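Local coordinates for protein hydrolase, alpha/beta hydrolase FOLD family (Staphylococcus aureus, PDB 2XMZ) that probably acts as the 2-succinyl-6-hydroxy-2,4-cyclohexadiene-1-carboxylate synthase (MenH) of menaquinone biosynthesis, a lyase built on the alpha/beta hydrolase fold, at residues 4-9 with 78-83; 34-39 with 43-48; 99-102 with 107-110. All coordinates share one frame; numbering follows the deposited sequence. Where two conformers were deposited one is given.

Contact 1 of 3, residues 4-9 with 78-83; sequences THYKFY and DKYKDK
Tyr80 reaches from the loop between helix 66-77 and strand 84-90 to Tyr6 and Phe8 on strand 6-9, the edge strand of the alpha/beta hydrolase sheet, which runs antiparallel to strand 44-48. Along the Tyr80 side chain, CB and CG make no contact with strand 6-9. The first torsion (chi1 -39°) puts CG beside the backbone N, anti to the carbonyl carbon, and turns the ring toward the strand. The first touch is at CD1, 4.1 Å from Phe8 CE1. The closest comes one atom further on, where Tyr80 CE1 lies 3.6 Å from Phe8 CE1, and CZ follows at 3.9 Å from Phe8 CD1. The two ring planes are only 14° apart but slid so far past each other that they barely overlap, with centroids separated by 5.3 Å. Lys79 CB sits over the centre of the Tyr80 ring, on the face away from Phe8. At the tip, Tyr80 OH approaches the edge of the Tyr6 ring near its plane, 3.5 Å from CE2, and Tyr6 OH donates a weak hydrogen bond to it. The two hydroxyls approach from opposing sides of the gap between strand and loop. Ile46 of strand 44-48 touches both Phe8 and Tyr80, while Ile76 of helix 66-77 packs on Tyr6. Behind Tyr80 the chain folds into a type I beta turn, closed by a hydrogen bond of 2.9 Å from Lys83 N to Tyr80 O, and Lys81 pairs with Asp78 in a salt bridge. The aliphatic arm of Lys79 completes this surface contact, its CD lying 3.7 Å from Tyr6 OH.

Contact 2 of 3, residues 34-39 with 43-48; sequences NHIEKF and YHVITI
Ile36 of helix 36-40 packs on Val45 and Thr47 of strand 44-48, and Phe39 on Val45; helix and strand are the last two elements of a beta-alpha-beta unit that begins with strand 17-22. The apolar contacts are made by methyl and methylene groups. Ile36 CD1 does all the touching for its side chain, 3.8 Å from Val45 CG1 and 3.9 Å from Thr47 CG2, and its chain crosses that of Thr47 at about a right angle. In Val45, chi1 of 173° sets CG1, anti to the backbone N, toward Ile36, and leaves CG2 beside the N, where it meets Phe39 CB at 3.7 Å. The Phe39 ring itself leads away to Asp256 and Ile259 of helix 252-266, and Tyr9 of strand 6-9 also packs on Ile36. One hydrogen bond crosses between the segments: Tyr43 N donates to Phe39 O over 2.7 Å, tying the helix to the residue just before strand 44-48. The bond is far from straight, with an N-H...O angle of 133°. The same carbonyl oxygen stands at the edge of the Tyr43 ring, 3.3 Å from CD2.

Contact 3 of 3, residues 99-102 with 107-110; sequences YYAI and PISN
Ile108 meets the end of helix 92-103 with two separate methyl groups, CG2 against Tyr100 and CD1 against Ala101. CG2 lies at the edge of the Tyr100 ring, near its plane, 4.1 Å from CE2 and 4.2 Å from CD2. CD1 stands 4.0 Å from Ala101 CB. No hydrogen bond crosses between the segments, and both touches are apolar and fairly loose. The fork depends on the Ile108 rotamer: CG1 is wedged between the backbone N and the carbonyl carbon (chi1 65°), and the extended second torsion carries CD1 on to the alanine. The segments belong to a beta-alpha-beta crossover of the alpha/beta hydrolase fold, in which helix 92-103 joins the neighbouring parallel strands 84-90 and 110-114; the sharp turn from strand 84-90 into this helix carries a GxSxG pattern, consistent with the family's nucleophile elbow. In the next shell, Leu87 of strand 84-90 touches both Tyr100 and Ile108 and so floors the contact from the sheet, while the backbone of Ser109 and Asn110 bonds to Ile85 and so places Ile108 beside the same strand. Helix 66-77 packs on the Tyr100 ring through Thr70, Leu73 and Leu77. The phenol end is anchored twice, Tyr100 OH being hydrogen-bonded to Asp74 OD1 and to Ile106 N, a double grip that probably limits movement of the ring edge.

Contact 2 is buried, contact 3 partly so, and contact 1 lies at the surface. Contacts 1 and 2 share the sheet: strands 6-9 and 44-48 are neighbours, probably joined by backbone hydrogen bonds from Tyr9 N to Val45 O (2.7 Å) and from Lys7 N to Thr47 O (2.8 Å), and contact 2 is nested within the chain loop that contact 1 closes. Contact 3 follows in series and touches neither, its centre about 15 Å from that of contact 1. Chemistry follows place: aromatic rings, a weak hydroxyl bond and one lysine arm at the edge strand, aliphatic packing with a backbone bond between helix 36-40 and the sheet, and purely apolar touches where the loop after helix 92-103 leads back into strand 110-114.

Contact 1 of 3, residues 4-9 with 78-83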
loop_
_atom_site.group_PDB
_atom_site.type_symbol
_atom_site.label_atom_id
_atom_site.label_comp_id
_atom_site.label_asym_id
_atom_site.label_seq_id
_atom_site.Cartn_x
_atom_site.Cartn_y
_atom_site.Cartn_z
ATOM N N THR A 4 -10.710 14.594 6.306
ATOM C CA THR A 4 -11.318 13.610 5.360
ATOM C C THR A 4 -10.421 12.454 4.857
ATOM O O THR A 4 -10.920 11.425 4.367
ATOM C CB THR A 4 -12.067 14.296 4.143
ATOM O OG1 THR A 4 -11.137 15.004 3.307
ATOM C CG2 THR A 4 -13.143 15.264 4.629
ATOM N N HIS A 5 -9.109 12.619 5.000
ATOM C CA HIS A 5 -8.159 11.719 4.379
ATOM C C HIS A 5 -7.907 10.445 5.176
ATOM O O HIS A 5 -7.246 9.569 4.690
ATOM C CB HIS A 5 -6.837 12.440 4.052
ATOM C CG HIS A 5 -6.056 12.882 5.256
ATOM N ND1 HIS A 5 -6.602 13.638 6.271
ATOM C CD2 HIS A 5 -4.752 12.700 5.579
ATOM C CE1 HIS A 5 -5.674 13.881 7.181
ATOM N NE2 HIS A 5 -4.540 13.334 6.779
ATOM N N TYR A 6 -8.431 10.352 6.399
ATOM C CA TYR A 6 -8.348 9.093 7.145
ATOM C C TYR A 6 -9.641 8.793 7.899
ATOM O O TYR A 6 -10.364 9.708 8.292
ATOM C CB TYR A 6 -7.111 9.062 8.071
ATOM C CG TYR A 6 -7.298 9.732 9.416
ATOM C CD1 TYR A 6 -7.142 11.113 9.561
ATOM C CD2 TYR A 6 -7.618 8.985 10.542
ATOM C CE1 TYR A 6 -7.324 11.734 10.790
ATOM C CE2 TYR A 6 -7.803 9.591 11.781
ATOM C CZ TYR A 6 -7.646 10.965 11.896
ATOM O OH TYR A 6 -7.824 11.564 13.119
ATOM N N LYS A 7 -9.928 7.504 8.078
ATOM C CA LYS A 7 -11.106 7.060 8.826
ATOM C C LYS A 7 -10.676 6.128 9.971
ATOM O O LYS A 7 -9.762 5.312 9.822
ATOM C CB LYS A 7 -12.122 6.382 7.897
ATOM C CG LYS A 7 -12.610 7.276 6.711
ATOM C CD LYS A 7 -13.084 6.433 5.529
ATOM C CE LYS A 7 -13.403 7.281 4.298
ATOM N NZ LYS A 7 -14.625 8.103 4.483
ATOM N N PHE A 8 -11.317 6.287 11.123
ATOM C CA PHE A 8 -11.015 5.478 12.296
ATOM C C PHE A 8 -12.253 4.670 12.600
ATOM O O PHE A 8 -13.373 5.216 12.691
ATOM C CB PHE A 8 -10.667 6.363 13.503
ATOM C CG PHE A 8 -10.251 5.591 14.718
ATOM C CD1 PHE A 8 -8.906 5.345 14.966
ATOM C CD2 PHE A 8 -11.200 5.099 15.612
ATOM C CE1 PHE A 8 -8.502 4.629 16.084
ATOM C CE2 PHE A 8 -10.803 4.367 16.744
ATOM C CZ PHE A 8 -9.458 4.139 16.977
ATOM N N TYR A 9 -12.043 3.372 12.746
ATOM C CA TYR A 9 -13.097 2.431 13.056
ATOM C C TYR A 9 -12.797 1.854 14.429
ATOM O O TYR A 9 -11.826 1.115 14.592
ATOM C CB TYR A 9 -13.141 1.324 11.992
ATOM C CG TYR A 9 -13.369 1.847 10.587
ATOM C CD1 TYR A 9 -14.672 1.980 10.075
ATOM C CD2 TYR A 9 -12.293 2.213 9.769
ATOM C CE1 TYR A 9 -14.888 2.452 8.794
ATOM C CE2 TYR A 9 -12.505 2.704 8.470
ATOM C CZ TYR A 9 -13.807 2.810 7.998
ATOM O OH TYR A 9 -14.044 3.270 6.729
ATOM N N ASP A 78 0.410 10.215 15.541
ATOM C CA ASP A 78 0.705 10.849 16.815
ATOM C C ASP A 78 -0.461 10.709 17.811
ATOM O O ASP A 78 -0.242 10.573 19.007
ATOM C CB ASP A 78 1.060 12.327 16.622
ATOM C CG ASP A 78 1.529 12.975 17.899
ATOM O OD1 ASP A 78 2.717 12.810 18.237
ATOM O OD2 ASP A 78 0.707 13.617 18.587
ATOM N N LYS A 79 -1.693 10.714 17.307
ATOM C CA LYS A 79 -2.874 10.595 18.164
ATOM C C LYS A 79 -3.001 9.181 18.731
ATOM O O LYS A 79 -3.804 8.944 19.627
ATOM C CB LYS A 79 -4.137 10.963 17.387
ATOM C CG LYS A 79 -4.025 12.261 16.595
ATOM C CD LYS A 79 -5.104 12.333 15.524
ATOM C CE LYS A 79 -4.784 13.386 14.476
ATOM N NZ LYS A 79 -4.842 14.784 15.012
ATOM N N TYR A 80 -2.213 8.244 18.206
ATOM C CA TYR A 80 -2.291 6.855 18.654
ATOM C C TYR A 80 -0.922 6.290 18.992
ATOM O O TYR A 80 -0.740 5.074 19.073
ATOM C CB TYR A 80 -3.021 6.007 17.606
ATOM C CG TYR A 80 -4.197 6.740 16.978
ATOM C CD1 TYR A 80 -5.441 6.814 17.616
ATOM C CD2 TYR A 80 -4.051 7.388 15.753
ATOM C CE1 TYR A 80 -6.516 7.518 17.032
ATOM C CE2 TYR A 80 -5.103 8.085 15.172
ATOM C CZ TYR A 80 -6.324 8.141 15.810
ATOM O OH TYR A 80 -7.335 8.838 15.184
ATOM N N LYS A 81 0.038 7.182 19.216
ATOM C CA LYS A 81 1.417 6.785 19.517
ATOM C C LYS A 81 1.550 5.829 20.699
ATOM O O LYS A 81 2.492 5.057 20.745
ATOM C CB LYS A 81 2.303 8.018 19.756
ATOM C CG LYS A 81 1.991 8.785 21.023
ATOM C CD LYS A 81 2.501 10.209 20.965
ATOM C CE LYS A 81 1.767 11.074 21.991
ATOM N NZ LYS A 81 1.394 12.418 21.437
ATOM N N ASP A 82 0.622 5.878 21.652
ATOM C CA ASP A 82 0.742 5.032 22.848
ATOM C C ASP A 82 0.092 3.657 22.639
ATOM O O ASP A 82 0.206 2.764 23.483
ATOM C CB ASP A 82 0.213 5.755 24.086
ATOM C CG ASP A 82 0.995 7.050 24.397
ATOM O OD1 ASP A 82 2.253 7.060 24.299
ATOM O OD2 ASP A 82 0.340 8.063 24.755
ATOM N N LYS A 83 -0.555 3.497 21.486
ATOM C CA LYS A 83 -1.119 2.232 21.057
ATOM C C LYS A 83 -0.053 1.411 20.339
ATOM O O LYS A 83 0.967 1.940 19.907
ATOM C CB LYS A 83 -2.265 2.472 20.071
ATOM C CG LYS A 83 -3.357 3.424 20.527
ATOM C CD LYS A 83 -4.574 2.659 21.043
ATOM C CE LYS A 83 -4.600 2.572 22.553
ATOM N NZ LYS A 83 -5.976 2.225 23.104
#

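Contact 2 of 3, residues 34-39 with 43-48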
loop_
_atom_site.group_PDB
_atom_site.type_symbol
_atom_site.label_atom_id
_atom_site.label_comp_id
_atom_site.label_asym_id
_atom_site.label_seq_id
_atom_site.Cartn_x
_atom_site.Cartn_y
_atom_site.Cartn_z
ATOM N N ASN A 34 -14.494 -4.410 2.583
ATOM C CA ASN A 34 -15.029 -5.702 3.021
ATOM C C ASN A 34 -14.144 -6.389 4.059
ATOM O O ASN A 34 -14.453 -7.496 4.490
ATOM C CB ASN A 34 -15.238 -6.630 1.814
ATOM C CG ASN A 34 -13.929 -6.957 1.099
ATOM O OD1 ASN A 34 -13.632 -8.126 0.821
ATOM N ND2 ASN A 34 -13.128 -5.925 0.822
ATOM N N HIS A 35 -13.052 -5.729 4.449
ATOM C CA HIS A 35 -12.078 -6.288 5.394
ATOM C C HIS A 35 -12.217 -5.700 6.788
ATOM O O HIS A 35 -11.909 -6.362 7.781
ATOM C CB HIS A 35 -10.647 -6.028 4.918
ATOM C CG HIS A 35 -10.295 -6.711 3.637
ATOM N ND1 HIS A 35 -9.844 -8.013 3.590
ATOM C CD2 HIS A 35 -10.315 -6.274 2.357
ATOM C CE1 HIS A 35 -9.606 -8.352 2.334
ATOM N NE2 HIS A 35 -9.890 -7.316 1.565
ATOM N N ILE A 36 -12.634 -4.439 6.848
ATOM C CA ILE A 36 -12.658 -3.664 8.085
ATOM C C ILE A 36 -13.312 -4.442 9.230
ATOM O O ILE A 36 -12.717 -4.567 10.305
ATOM C CB ILE A 36 -13.389 -2.298 7.887
ATOM C CG1 ILE A 36 -12.720 -1.457 6.788
ATOM C CG2 ILE A 36 -13.519 -1.520 9.199
ATOM C CD1 ILE A 36 -11.221 -1.435 6.797
ATOM N N GLU A 37 -14.512 -4.965 8.985
ATOM C CA GLU A 37 -15.273 -5.694 10.007
ATOM C C GLU A 37 -14.572 -6.960 10.484
ATOM O O GLU A 37 -14.722 -7.348 11.638
ATOM C CB GLU A 37 -16.680 -6.011 9.521
ATOM C CG GLU A 37 -17.581 -4.801 9.516
ATOM C CD GLU A 37 -19.047 -5.163 9.535
ATOM O OE1 GLU A 37 -19.490 -5.843 10.488
ATOM O OE2 GLU A 37 -19.767 -4.760 8.597
ATOM N N LYS A 38 -13.788 -7.581 9.613
ATOM C CA LYS A 38 -13.030 -8.769 10.006
ATOM C C LYS A 38 -11.970 -8.405 11.057
ATOM O O LYS A 38 -11.594 -9.241 11.868
ATOM C CB LYS A 38 -12.378 -9.466 8.795
ATOM C CG LYS A 38 -13.295 -9.609 7.569
ATOM C CD LYS A 38 -14.278 -10.762 7.700
ATOM C CE LYS A 38 -15.412 -10.614 6.689
ATOM N NZ LYS A 38 -14.933 -10.036 5.396
ATOM N N PHE A 39 -11.515 -7.151 11.057
ATOM C CA PHE A 39 -10.503 -6.718 12.031
ATOM C C PHE A 39 -11.044 -5.975 13.253
ATOM O O PHE A 39 -10.523 -6.157 14.354
ATOM C CB PHE A 39 -9.346 -5.982 11.343
ATOM C CG PHE A 39 -8.662 -6.819 10.288
ATOM C CD1 PHE A 39 -7.759 -7.811 10.650
ATOM C CD2 PHE A 39 -8.975 -6.661 8.950
ATOM C CE1 PHE A 39 -7.163 -8.621 9.691
ATOM C CE2 PHE A 39 -8.366 -7.454 7.969
ATOM C CZ PHE A 39 -7.464 -8.446 8.349
ATOM N N TYR A 43 -9.547 -5.369 16.788
ATOM C CA TYR A 43 -8.544 -4.333 16.512
ATOM C C TYR A 43 -9.199 -3.011 16.115
ATOM O O TYR A 43 -10.187 -2.999 15.386
ATOM C CB TYR A 43 -7.553 -4.802 15.406
ATOM C CG TYR A 43 -6.925 -6.159 15.696
ATOM C CD1 TYR A 43 -5.750 -6.265 16.431
ATOM C CD2 TYR A 43 -7.533 -7.343 15.264
ATOM C CE1 TYR A 43 -5.190 -7.521 16.731
ATOM C CE2 TYR A 43 -6.975 -8.591 15.545
ATOM C CZ TYR A 43 -5.807 -8.674 16.282
ATOM O OH TYR A 43 -5.274 -9.914 16.563
ATOM N N HIS A 44 -8.656 -1.902 16.610
ATOM C CA HIS A 44 -8.989 -0.596 16.049
ATOM C C HIS A 44 -8.433 -0.561 14.632
ATOM O O HIS A 44 -7.349 -1.083 14.373
ATOM C CB HIS A 44 -8.377 0.542 16.858
ATOM C CG HIS A 44 -8.865 0.608 18.272
ATOM N ND1 HIS A 44 -10.168 0.901 18.596
ATOM C CD2 HIS A 44 -8.208 0.438 19.445
ATOM C CE1 HIS A 44 -10.298 0.903 19.913
ATOM N NE2 HIS A 44 -9.123 0.628 20.450
ATOM N N VAL A 45 -9.180 0.044 13.720
ATOM C CA VAL A 45 -8.725 0.116 12.322
ATOM C C VAL A 45 -8.731 1.553 11.844
ATOM O O VAL A 45 -9.704 2.276 12.056
ATOM C CB VAL A 45 -9.582 -0.766 11.350
ATOM C CG1 VAL A 45 -9.175 -0.506 9.882
ATOM C CG2 VAL A 45 -9.473 -2.259 11.699
ATOM N N ILE A 46 -7.636 1.943 11.188
ATOM C CA ILE A 46 -7.539 3.217 10.510
ATOM C C ILE A 46 -7.259 2.957 9.035
ATOM O O ILE A 46 -6.450 2.106 8.674
ATOM C CB ILE A 46 -6.396 4.103 11.068
ATOM C CG1 ILE A 46 -6.684 4.483 12.519
ATOM C CG2 ILE A 46 -6.217 5.381 10.221
ATOM C CD1 ILE A 46 -5.480 5.095 13.234
ATOM N N THR A 47 -7.945 3.697 8.178
ATOM C CA THR A 47 -7.592 3.688 6.777
ATOM C C THR A 47 -7.172 5.097 6.469
ATOM O O THR A 47 -7.757 6.041 7.010
ATOM C CB THR A 47 -8.769 3.263 5.882
ATOM O OG1 THR A 47 -9.863 4.149 6.074
ATOM C CG2 THR A 47 -9.196 1.808 6.177
ATOM N N ILE A 48 -6.165 5.230 5.607
ATOM C CA ILE A 48 -5.653 6.523 5.190
ATOM C C ILE A 48 -5.590 6.551 3.655
ATOM O O ILE A 48 -5.032 5.646 3.015
ATOM C CB ILE A 48 -4.243 6.797 5.760
ATOM C CG1 ILE A 48 -4.239 6.673 7.292
ATOM C CG2 ILE A 48 -3.748 8.202 5.333
ATOM C CD1 ILE A 48 -2.795 6.681 7.907
#

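Contact 3 of 3, residues 99-102 with 107-110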
loop_
_atom_site.group_PDB
_atom_site.type_symbol
_atom_site.label_atom_id
_atom_site.label_comp_id
_atom_site.label_asym_id
_atom_site.label_seq_id
_atom_site.Cartn_x
_atom_site.Cartn_y
_atom_site.Cartn_z
ATOM N N TYR A 99 8.962 3.102 3.832
ATOM C CA TYR A 99 9.617 4.379 4.079
ATOM C C TYR A 99 9.317 4.826 5.490
ATOM O O TYR A 99 10.214 5.318 6.220
ATOM C CB TYR A 99 9.190 5.447 3.055
ATOM C CG TYR A 99 10.015 6.710 3.166
ATOM C CD1 TYR A 99 11.162 6.875 2.407
ATOM C CD2 TYR A 99 9.661 7.723 4.056
ATOM C CE1 TYR A 99 11.947 8.032 2.503
ATOM C CE2 TYR A 99 10.449 8.896 4.173
ATOM C CZ TYR A 99 11.588 9.030 3.392
ATOM O OH TYR A 99 12.369 10.160 3.481
ATOM N N TYR A 100 8.070 4.634 5.900
ATOM C CA TYR A 100 7.661 5.069 7.201
ATOM C C TYR A 100 8.287 4.228 8.307
ATOM O O TYR A 100 8.671 4.777 9.329
ATOM C CB TYR A 100 6.139 5.105 7.374
ATOM C CG TYR A 100 5.774 5.932 8.577
ATOM C CD1 TYR A 100 5.620 7.320 8.472
ATOM C CD2 TYR A 100 5.642 5.342 9.845
ATOM C CE1 TYR A 100 5.306 8.083 9.594
ATOM C CE2 TYR A 100 5.328 6.082 10.947
ATOM C CZ TYR A 100 5.171 7.464 10.817
ATOM O OH TYR A 100 4.866 8.201 11.928
ATOM N N ALA A 101 8.381 2.917 8.103
ATOM C CA ALA A 101 9.035 2.029 9.082
ATOM C C ALA A 101 10.467 2.450 9.341
ATOM O O ALA A 101 10.973 2.261 10.443
ATOM C CB ALA A 101 8.996 0.552 8.625
ATOM N N ILE A 102 11.121 2.988 8.306
ATOM C CA ILE A 102 12.529 3.392 8.382
ATOM C C ILE A 102 12.724 4.843 8.846
ATOM O O ILE A 102 13.670 5.147 9.575
ATOM C CB ILE A 102 13.196 3.210 6.992
ATOM C CG1 ILE A 102 13.244 1.721 6.630
ATOM C CG2 ILE A 102 14.598 3.835 6.940
ATOM C CD1 ILE A 102 13.423 1.435 5.134
ATOM N N PRO A 107 6.986 5.555 16.310
ATOM C CA PRO A 107 7.390 4.139 16.178
ATOM C C PRO A 107 6.174 3.220 15.984
ATOM O O PRO A 107 5.171 3.326 16.711
ATOM C CB PRO A 107 8.062 3.830 17.526
ATOM C CG PRO A 107 8.483 5.209 18.064
ATOM C CD PRO A 107 7.397 6.148 17.600
ATOM N N ILE A 108 6.273 2.335 15.006
ATOM C CA ILE A 108 5.254 1.332 14.792
ATOM C C ILE A 108 5.590 0.065 15.591
ATOM O O ILE A 108 6.737 -0.136 15.997
ATOM C CB ILE A 108 5.047 1.066 13.293
ATOM C CG1 ILE A 108 6.296 0.452 12.627
ATOM C CG2 ILE A 108 4.601 2.380 12.568
ATOM C CD1 ILE A 108 5.973 -0.089 11.222
ATOM N N SER A 109 4.586 -0.763 15.837
ATOM C CA SER A 109 4.758 -1.991 16.570
ATOM C C SER A 109 5.053 -3.154 15.638
ATOM O O SER A 109 5.923 -3.958 15.926
ATOM C CB SER A 109 3.519 -2.277 17.396
ATOM O OG SER A 109 3.612 -1.559 18.612
ATOM N N ASN A 110 4.327 -3.213 14.525
ATOM C CA ASN A 110 4.460 -4.276 13.510
ATOM C C ASN A 110 4.327 -3.683 12.115
ATOM O O ASN A 110 3.758 -2.581 11.930
ATOM C CB ASN A 110 3.359 -5.351 13.645
ATOM C CG ASN A 110 3.297 -5.972 15.025
ATOM O OD1 ASN A 110 4.138 -6.792 15.394
ATOM N ND2 ASN A 110 2.273 -5.616 15.780
#